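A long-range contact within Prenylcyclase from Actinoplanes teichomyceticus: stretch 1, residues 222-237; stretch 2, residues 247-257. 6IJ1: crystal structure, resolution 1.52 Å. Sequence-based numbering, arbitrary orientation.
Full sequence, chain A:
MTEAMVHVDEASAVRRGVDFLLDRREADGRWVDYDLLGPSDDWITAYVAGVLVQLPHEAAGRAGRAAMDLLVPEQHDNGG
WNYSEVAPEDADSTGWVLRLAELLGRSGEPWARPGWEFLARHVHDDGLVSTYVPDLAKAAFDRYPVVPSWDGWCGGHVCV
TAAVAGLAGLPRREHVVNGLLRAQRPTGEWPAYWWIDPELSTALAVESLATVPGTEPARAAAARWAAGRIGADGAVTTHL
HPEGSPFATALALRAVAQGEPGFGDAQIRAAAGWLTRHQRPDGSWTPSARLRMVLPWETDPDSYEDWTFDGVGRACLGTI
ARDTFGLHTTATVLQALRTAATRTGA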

ATOM      1  N   ALA A 222     -16.144   5.955   6.591  1.00 16.28           N
ATOM      2  CA  ALA A 222     -14.830   6.292   6.003  1.00 16.48           C
ATOM      3  C   ALA A 222     -15.019   7.146   4.747  1.00 17.67           C
ATOM      4  O   ALA A 222     -14.213   8.043   4.525  1.00 17.80           O
ATOM      5  N   ALA A 223     -16.032   6.841   3.941  1.00 16.24           N
ATOM      6  CA  ALA A 223     -16.245   7.621   2.701  1.00 14.99           C
ATOM      7  C   ALA A 223     -16.540   9.071   3.077  1.00 16.07           C
ATOM      8  O   ALA A 223     -16.074   9.968   2.390  1.00 17.62           O
ATOM      9  N   ARG A 224     -17.317   9.265   4.136  1.00 17.30           N
ATOM     10  CA  ARG A 224     -17.652  10.610   4.574  1.00 18.23           C
ATOM     11  C   ARG A 224     -16.406  11.344   5.080  1.00 18.35           C
ATOM     12  O   ARG A 224     -16.203  12.526   4.769  1.00 19.09           O
ATOM     13  N   TRP A 225     -15.547  10.663   5.849  1.00 15.64           N
ATOM     14  CA  TRP A 225     -14.293  11.281   6.282  1.00 15.96           C
ATOM     15  C   TRP A 225     -13.473  11.708   5.066  1.00 17.41           C
ATOM     16  O   TRP A 225     -12.956  12.852   4.992  1.00 17.16           O
ATOM     17  N   ALA A 226     -13.327  10.803   4.106  1.00 16.09           N
ATOM     18  CA  ALA A 226     -12.482  11.068   2.937  1.00 15.18           C
ATOM     19  C   ALA A 226     -13.044  12.204   2.102  1.00 17.03           C
ATOM     20  O   ALA A 226     -12.270  13.009   1.566  1.00 17.09           O
ATOM     21  N   ALA A 227     -14.384  12.277   1.939  1.00 16.22           N
ATOM     22  CA  ALA A 227     -14.920  13.334   1.100  1.00 16.34           C
ATOM     23  C   ALA A 227     -14.608  14.698   1.685  1.00 18.40           C
ATOM     24  O   ALA A 227     -14.369  15.657   0.935  1.00 18.62           O
ATOM     25  N   GLY A 228     -14.563  14.808   3.014  1.00 16.46           N
ATOM     26  CA  GLY A 228     -14.239  16.067   3.668  1.00 17.57           C
ATOM     27  C   GLY A 228     -12.791  16.481   3.528  1.00 22.16           C
ATOM     28  O   GLY A 228     -12.470  17.649   3.818  1.00 23.79           O
ATOM     29  N   ARG A 229     -11.904  15.537   3.153  1.00 18.08           N
ATOM     30  CA  ARG A 229     -10.467  15.813   2.968  1.00 16.32           C
ATOM     31  C   ARG A 229     -10.187  16.458   1.627  1.00 18.09           C
ATOM     32  O   ARG A 229      -9.116  17.058   1.448  1.00 18.64           O
ATOM     33  N   ILE A 230     -11.074  16.253   0.665  1.00 16.93           N
ATOM     34  CA  ILE A 230     -10.910  16.716  -0.712  1.00 17.18           C
ATOM     35  C   ILE A 230     -11.377  18.169  -0.801  1.00 19.55           C
ATOM     36  O   ILE A 230     -12.526  18.502  -0.490  1.00 20.37           O
ATOM     37  N   GLY A 231     -10.469  19.052  -1.205  1.00 16.70           N
ATOM     38  CA  GLY A 231     -10.790  20.474  -1.267  1.00 16.94           C
ATOM     39  C   GLY A 231     -11.543  20.825  -2.532  1.00 17.87           C
ATOM     40  O   GLY A 231     -11.816  20.028  -3.425  1.00 17.01           O
ATOM     41  N   ALA A 232     -11.898  22.123  -2.613  1.00 21.15           N
ATOM     42  CA  ALA A 232     -12.731  22.572  -3.730  1.00 21.82           C
ATOM     43  C   ALA A 232     -12.033  22.418  -5.075  1.00 20.56           C
ATOM     44  O   ALA A 232     -12.709  22.308  -6.090  1.00 23.35           O
ATOM     45  N   ASP A 233     -10.673  22.419  -5.106  1.00 20.67           N
ATOM     46  CA  ASP A 233      -9.934  22.148  -6.333  1.00 20.94           C
ATOM     47  C   ASP A 233      -9.664  20.665  -6.560  1.00 19.54           C
ATOM     48  O   ASP A 233      -9.085  20.283  -7.606  1.00 20.40           O
ATOM     49  N   GLY A 234     -10.226  19.792  -5.695  1.00 15.77           N
ATOM     50  CA  GLY A 234     -10.022  18.373  -5.846  1.00 16.49           C
ATOM     51  C   GLY A 234      -8.853  17.814  -5.058  1.00 17.77           C
ATOM     52  O   GLY A 234      -8.694  16.588  -5.080  1.00 16.94           O
ATOM     53  N   ALA A 235      -7.987  18.649  -4.501  1.00 15.37           N
ATOM     54  CA  ALA A 235      -6.732  18.151  -3.917  1.00 16.03           C
ATOM     55  C   ALA A 235      -6.897  17.855  -2.441  1.00 15.49           C
ATOM     56  O   ALA A 235      -7.647  18.539  -1.717  1.00 16.39           O
ATOM     57  N   VAL A 236      -6.163  16.839  -1.951  1.00 14.03           N
ATOM     58  CA  VAL A 236      -5.924  16.678  -0.529  1.00 14.63           C
ATOM     59  C   VAL A 236      -4.557  17.289  -0.248  1.00 14.52           C
ATOM     60  O   VAL A 236      -3.560  16.778  -0.751  1.00 15.08           O
ATOM     61  N   THR A 237      -4.513  18.412   0.452  1.00 15.16           N
ATOM     62  CA  THR A 237      -3.229  19.033   0.778  1.00 13.19           C
ATOM     63  C   THR A 237      -2.696  18.473   2.089  1.00 17.14           C
ATOM     64  O   THR A 237      -3.457  18.040   2.981  1.00 18.36           O
ATOM     65  N   PHE A 247      -0.547  11.342  -4.018  1.00 12.09           N
ATOM     66  CA  PHE A 247      -0.808  10.079  -3.300  1.00 12.23           C
ATOM     67  C   PHE A 247      -2.050  10.192  -2.420  1.00 13.20           C
ATOM     68  O   PHE A 247      -2.969   9.344  -2.501  1.00 13.29           O
ATOM     69  N   ALA A 248      -2.089  11.212  -1.553  1.00 12.93           N
ATOM     70  CA  ALA A 248      -3.220  11.304  -0.625  1.00 11.79           C
ATOM     71  C   ALA A 248      -4.508  11.609  -1.361  1.00 13.38           C
ATOM     72  O   ALA A 248      -5.596  11.181  -0.910  1.00 13.41           O
ATOM     73  N   THR A 249      -4.430  12.391  -2.456  1.00 13.17           N
ATOM     74  CA  THR A 249      -5.633  12.718  -3.226  1.00 11.90           C
ATOM     75  C   THR A 249      -6.210  11.448  -3.861  1.00 13.39           C
ATOM     76  O   THR A 249      -7.430  11.218  -3.834  1.00 13.65           O
ATOM     77  N   ALA A 250      -5.351  10.627  -4.465  1.00 13.13           N
ATOM     78  CA  ALA A 250      -5.795   9.379  -5.074  1.00 13.02           C
ATOM     79  C   ALA A 250      -6.408   8.438  -4.042  1.00 13.97           C
ATOM     80  O   ALA A 250      -7.467   7.825  -4.297  1.00 13.74           O
ATOM     81  N   LEU A 251      -5.786   8.352  -2.876  1.00 13.41           N
ATOM     82  CA  LEU A 251      -6.301   7.468  -1.840  1.00 12.60           C
ATOM     83  C   LEU A 251      -7.608   7.996  -1.279  1.00 14.39           C
ATOM     84  O   LEU A 251      -8.521   7.193  -1.023  1.00 14.25           O
ATOM     85  N   ALA A 252      -7.745   9.313  -1.097  1.00 13.83           N
ATOM     86  CA  ALA A 252      -9.032   9.824  -0.616  1.00 13.81           C
ATOM     87  C   ALA A 252     -10.122   9.550  -1.636  1.00 14.62           C
ATOM     88  O   ALA A 252     -11.236   9.159  -1.245  1.00 14.15           O
ATOM     89  N   LEU A 253      -9.851   9.767  -2.941  1.00 13.15           N
ATOM     90  CA  LEU A 253     -10.826   9.431  -3.985  1.00 12.73           C
ATOM     91  C   LEU A 253     -11.307   7.990  -3.817  1.00 14.73           C
ATOM     92  O   LEU A 253     -12.523   7.705  -3.842  1.00 14.32           O
ATOM     93  N   ARG A 254     -10.355   7.073  -3.641  1.00 13.72           N
ATOM     94  CA  ARG A 254     -10.693   5.647  -3.565  1.00 13.83           C
ATOM     95  C   ARG A 254     -11.513   5.334  -2.330  1.00 13.61           C
ATOM     96  O   ARG A 254     -12.448   4.511  -2.441  1.00 15.88           O
ATOM     97  N   ALA A 255     -11.291   6.038  -1.215  1.00 13.41           N
ATOM     98  CA  ALA A 255     -12.097   5.821  -0.012  1.00 14.10           C
ATOM     99  C   ALA A 255     -13.522   6.354  -0.221  1.00 16.22           C
ATOM    100  O   ALA A 255     -14.516   5.716   0.209  1.00 16.82           O
ATOM    101  N   VAL A 256     -13.654   7.495  -0.899  1.00 14.90           N
ATOM    102  CA  VAL A 256     -15.003   8.017  -1.150  1.00 15.83           C
ATOM    103  C   VAL A 256     -15.791   7.021  -1.969  1.00 18.29           C
ATOM    104  O   VAL A 256     -17.009   6.849  -1.763  1.00 17.55           O
ATOM    105  N   ALA A 257     -15.142   6.393  -2.948  1.00 14.77           N
ATOM    106  CA  ALA A 257     -15.800   5.493  -3.880  1.00 16.96           C
ATOM    107  C   ALA A 257     -16.346   4.245  -3.189  1.00 19.25           C
ATOM    108  O   ALA A 257     -17.141   3.527  -3.832  1.00 21.10           O
TER

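The two stretches meet through alanines interleaved with a few branched side chains, and the backbones lie close together. The first helix, 222-229, and the second helix, in stretch 2, run in roughly opposite directions, at 142° between their N-to-C directions, and their axes approach to 7.9 Å. Facing positions are largely alanine: the CA atoms of Ala223 and Val256 lie 4.1 Å apart, and those of Ala226 and Ala252 5.1 Å apart.

Ala226 is the bump at the centre of the helix pair. Its CB points toward the second helix and enters a shallow hollow walled by Ala252, Ala255 and Val256, with Ala226 CB 3.6 Å from Ala252 O, 3.6 Å from Ala255 CB and 3.7 Å from Val256 CG2. One turn earlier, Ala223 lies sideways against backbone rather than side chain: Ala223 CB is 3.6 Å from Ala255 O, and Ala223 CA makes a CA-H...O contact with the same Ala255 O, also at 3.6 Å. Val256, with chi1 in the t well, returns the fit. Its CG2 methyl reaches the first helix beside Ala227, 3.5 Å from Ala227 N and 4.0 Å from Ala227 CB, and so occupies space that the short alanine side chains leave open.

Beyond the first helix, Ile230 (chi1 m, chi2 t) points back toward the second. Ile230 CG1 lies 3.9 Å from Ala252 CB; Ile230 CD1 is almost as close to Ala252 CB, at 4.0 Å, and also lies 4.0 Å from Val256 CG2. The chain then passes through a type I turn from Gly231 to Gly234, and Asp233 OD1 accepts a hydrogen bond from Ala235 N, just after it, at 3.0 Å. The positive phi of Gly234 suits glycine, since a CB there would be jammed against the preceding carbonyl oxygen.

After the turn, Val236 brings a second branched side chain to the second helix. With chi1 in the t well, it spreads its methyls over two alanines one helical turn apart: Val236 CG1 lies 3.9 Å from Ala248 CB, and Val236 CG2 lies 3.6 Å from Ala252 CB. Ala252 thus receives both Ile230 and Val236 against its single methyl.

Thr249, in the m rotamer, supplies the one hydrogen bond across the contact. Val236 N donates to Thr249 OG1 at 2.9 Å with a nearly straight angle of 172°, fixing the extended segment beside the helix. Gly234 O lies 3.3 Å from Thr249 CG2; buried here, this carbonyl has no polar partner in the model. Apolar packing accounts for most of the remaining contacts, and the two stretches together bury 500 Å².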

ATOM      1  CB  ALA A 222     -14.077   5.027   5.691  1.00 15.65           C
ATOM      2  CB  ALA A 223     -17.367   7.021   1.893  1.00 17.04           C
ATOM      3  CB  ARG A 224     -18.723  10.578   5.659  1.00 18.97           C
ATOM      4  CG  ARG A 224     -20.121  10.375   5.032  1.00 20.79           C
ATOM      5  CD  ARG A 224     -21.044   9.462   5.839  1.00 20.01           C
ATOM      6  NE  ARG A 224     -22.372   9.572   5.213  1.00 22.07           N
ATOM      7  CZ  ARG A 224     -22.790   8.810   4.218  1.00 21.14           C
ATOM      8  NH1 ARG A 224     -21.972   7.853   3.719  1.00 19.25           N
ATOM      9  NH2 ARG A 224     -24.034   9.006   3.665  1.00 21.12           N
ATOM     10  CB  TRP A 225     -13.512  10.281   7.143  1.00 15.34           C
ATOM     11  CG  TRP A 225     -12.132  10.759   7.465  1.00 14.90           C
ATOM     12  CD1 TRP A 225     -11.767  11.581   8.493  1.00 19.74           C
ATOM     13  CD2 TRP A 225     -10.929  10.419   6.761  1.00 14.89           C
ATOM     14  NE1 TRP A 225     -10.396  11.814   8.472  1.00 20.93           N
ATOM     15  CE2 TRP A 225      -9.879  11.128   7.397  1.00 17.29           C
ATOM     16  CE3 TRP A 225     -10.641   9.659   5.631  1.00 16.61           C
ATOM     17  CZ2 TRP A 225      -8.538  11.052   6.950  1.00 16.90           C
ATOM     18  CZ3 TRP A 225      -9.281   9.557   5.192  1.00 16.30           C
ATOM     19  CH2 TRP A 225      -8.262  10.220   5.888  1.00 16.07           C
ATOM     20  CB  ALA A 226     -12.313   9.791   2.098  1.00 16.88           C
ATOM     21  CB  ALA A 227     -16.447  13.140   0.945  1.00 17.14           C
ATOM     22  CB  ARG A 229      -9.650  14.502   3.064  1.00 18.34           C
ATOM     23  CG  ARG A 229      -9.779  13.664   4.375  1.00 21.75           C
ATOM     24  CD  ARG A 229      -9.029  14.271   5.497  1.00 19.56           C
ATOM     25  NE  ARG A 229      -7.594  14.140   5.232  1.00 20.68           N
ATOM     26  CZ  ARG A 229      -6.704  15.163   5.242  1.00 42.47           C
ATOM     27  NH1 ARG A 229      -7.069  16.405   5.597  1.00 44.04           N
ATOM     28  NH2 ARG A 229      -5.414  14.950   4.959  1.00 40.86           N
ATOM     29  CB  ILE A 230     -11.667  15.790  -1.683  1.00 15.34           C
ATOM     30  CG1 ILE A 230     -10.993  14.399  -1.679  1.00 14.73           C
ATOM     31  CG2 ILE A 230     -11.678  16.339  -3.031  1.00 16.74           C
ATOM     32  CD1 ILE A 230     -11.870  13.274  -2.290  1.00 15.24           C
ATOM     33  CB  ALA A 232     -13.142  24.045  -3.498  1.00 23.30           C
ATOM     34  CB  ASP A 233      -8.602  22.890  -6.335  1.00 23.29           C
ATOM     35  CG  ASP A 233      -7.705  22.481  -5.179  1.00 28.82           C
ATOM     36  OD1 ASP A 233      -8.099  21.687  -4.289  1.00 23.90           O
ATOM     37  OD2 ASP A 233      -6.559  23.029  -5.126  1.00 31.64           O
ATOM     38  CB  ALA A 235      -5.595  19.183  -4.051  1.00 17.65           C
ATOM     39  CB  VAL A 236      -5.953  15.192  -0.125  1.00 15.21           C
ATOM     40  CG1 VAL A 236      -5.603  15.046   1.340  1.00 15.58           C
ATOM     41  CG2 VAL A 236      -7.367  14.639  -0.450  1.00 17.14           C
ATOM     42  CB  THR A 237      -3.393  20.557   0.897  1.00 17.69           C
ATOM     43  OG1 THR A 237      -4.284  20.838   1.996  1.00 20.11           O
ATOM     44  CG2 THR A 237      -3.910  21.123  -0.400  1.00 17.30           C
ATOM     45  CB  PHE A 247       0.464   9.814  -2.472  1.00 12.75           C
ATOM     46  CG  PHE A 247       0.514   8.505  -1.751  1.00 11.78           C
ATOM     47  CD1 PHE A 247       0.649   7.311  -2.473  1.00 12.86           C
ATOM     48  CD2 PHE A 247       0.484   8.476  -0.382  1.00 11.74           C
ATOM     49  CE1 PHE A 247       0.804   6.090  -1.767  1.00 13.40           C
ATOM     50  CE2 PHE A 247       0.638   7.238   0.352  1.00 11.55           C
ATOM     51  CZ  PHE A 247       0.789   6.073  -0.371  1.00 12.45           C
ATOM     52  CB  ALA A 248      -2.946  12.368   0.434  1.00 14.27           C
ATOM     53  CB  THR A 249      -5.263  13.762  -4.303  1.00 12.80           C
ATOM     54  OG1 THR A 249      -4.804  14.908  -3.627  1.00 13.52           O
ATOM     55  CG2 THR A 249      -6.503  14.187  -5.112  1.00 13.69           C
ATOM     56  CB  ALA A 250      -4.596   8.696  -5.745  1.00 14.31           C
ATOM     57  CB  LEU A 251      -5.239   7.296  -0.742  1.00 11.99           C
ATOM     58  CG  LEU A 251      -4.030   6.549  -1.249  1.00 12.31           C
ATOM     59  CD1 LEU A 251      -2.814   6.851  -0.351  1.00 14.48           C
ATOM     60  CD2 LEU A 251      -4.295   5.021  -1.344  1.00 13.37           C
ATOM     61  CB  ALA A 252      -8.925  11.342  -0.339  1.00 14.97           C
ATOM     62  CB  LEU A 253     -10.155   9.666  -5.355  1.00 14.64           C
ATOM     63  CG  LEU A 253     -11.003   9.546  -6.609  1.00 15.81           C
ATOM     64  CD1 LEU A 253     -10.218  10.154  -7.784  1.00 17.08           C
ATOM     65  CD2 LEU A 253     -11.346   8.065  -6.946  1.00 17.58           C
ATOM     66  CB  ARG A 254      -9.387   4.866  -3.551  1.00 13.14           C
ATOM     67  CG  ARG A 254      -8.784   4.776  -4.924  1.00 13.79           C
ATOM     68  CD  ARG A 254      -7.308   4.347  -4.926  1.00 15.71           C
ATOM     69  NE  ARG A 254      -7.207   2.985  -4.378  1.00 15.42           N
ATOM     70  CZ  ARG A 254      -6.047   2.374  -4.208  1.00 18.60           C
ATOM     71  NH1 ARG A 254      -4.908   3.004  -4.544  1.00 18.67           N
ATOM     72  NH2 ARG A 254      -6.045   1.155  -3.684  1.00 18.39           N
ATOM     73  CB  ALA A 255     -11.410   6.452   1.199  1.00 15.89           C
ATOM     74  CB  VAL A 256     -14.896   9.366  -1.873  1.00 13.47           C
ATOM     75  CG1 VAL A 256     -16.341   9.837  -2.246  1.00 16.48           C
ATOM     76  CG2 VAL A 256     -14.325  10.391  -0.979  1.00 15.39           C
ATOM     77  CB  ALA A 257     -14.841   5.122  -5.012  1.00 18.26           C
TER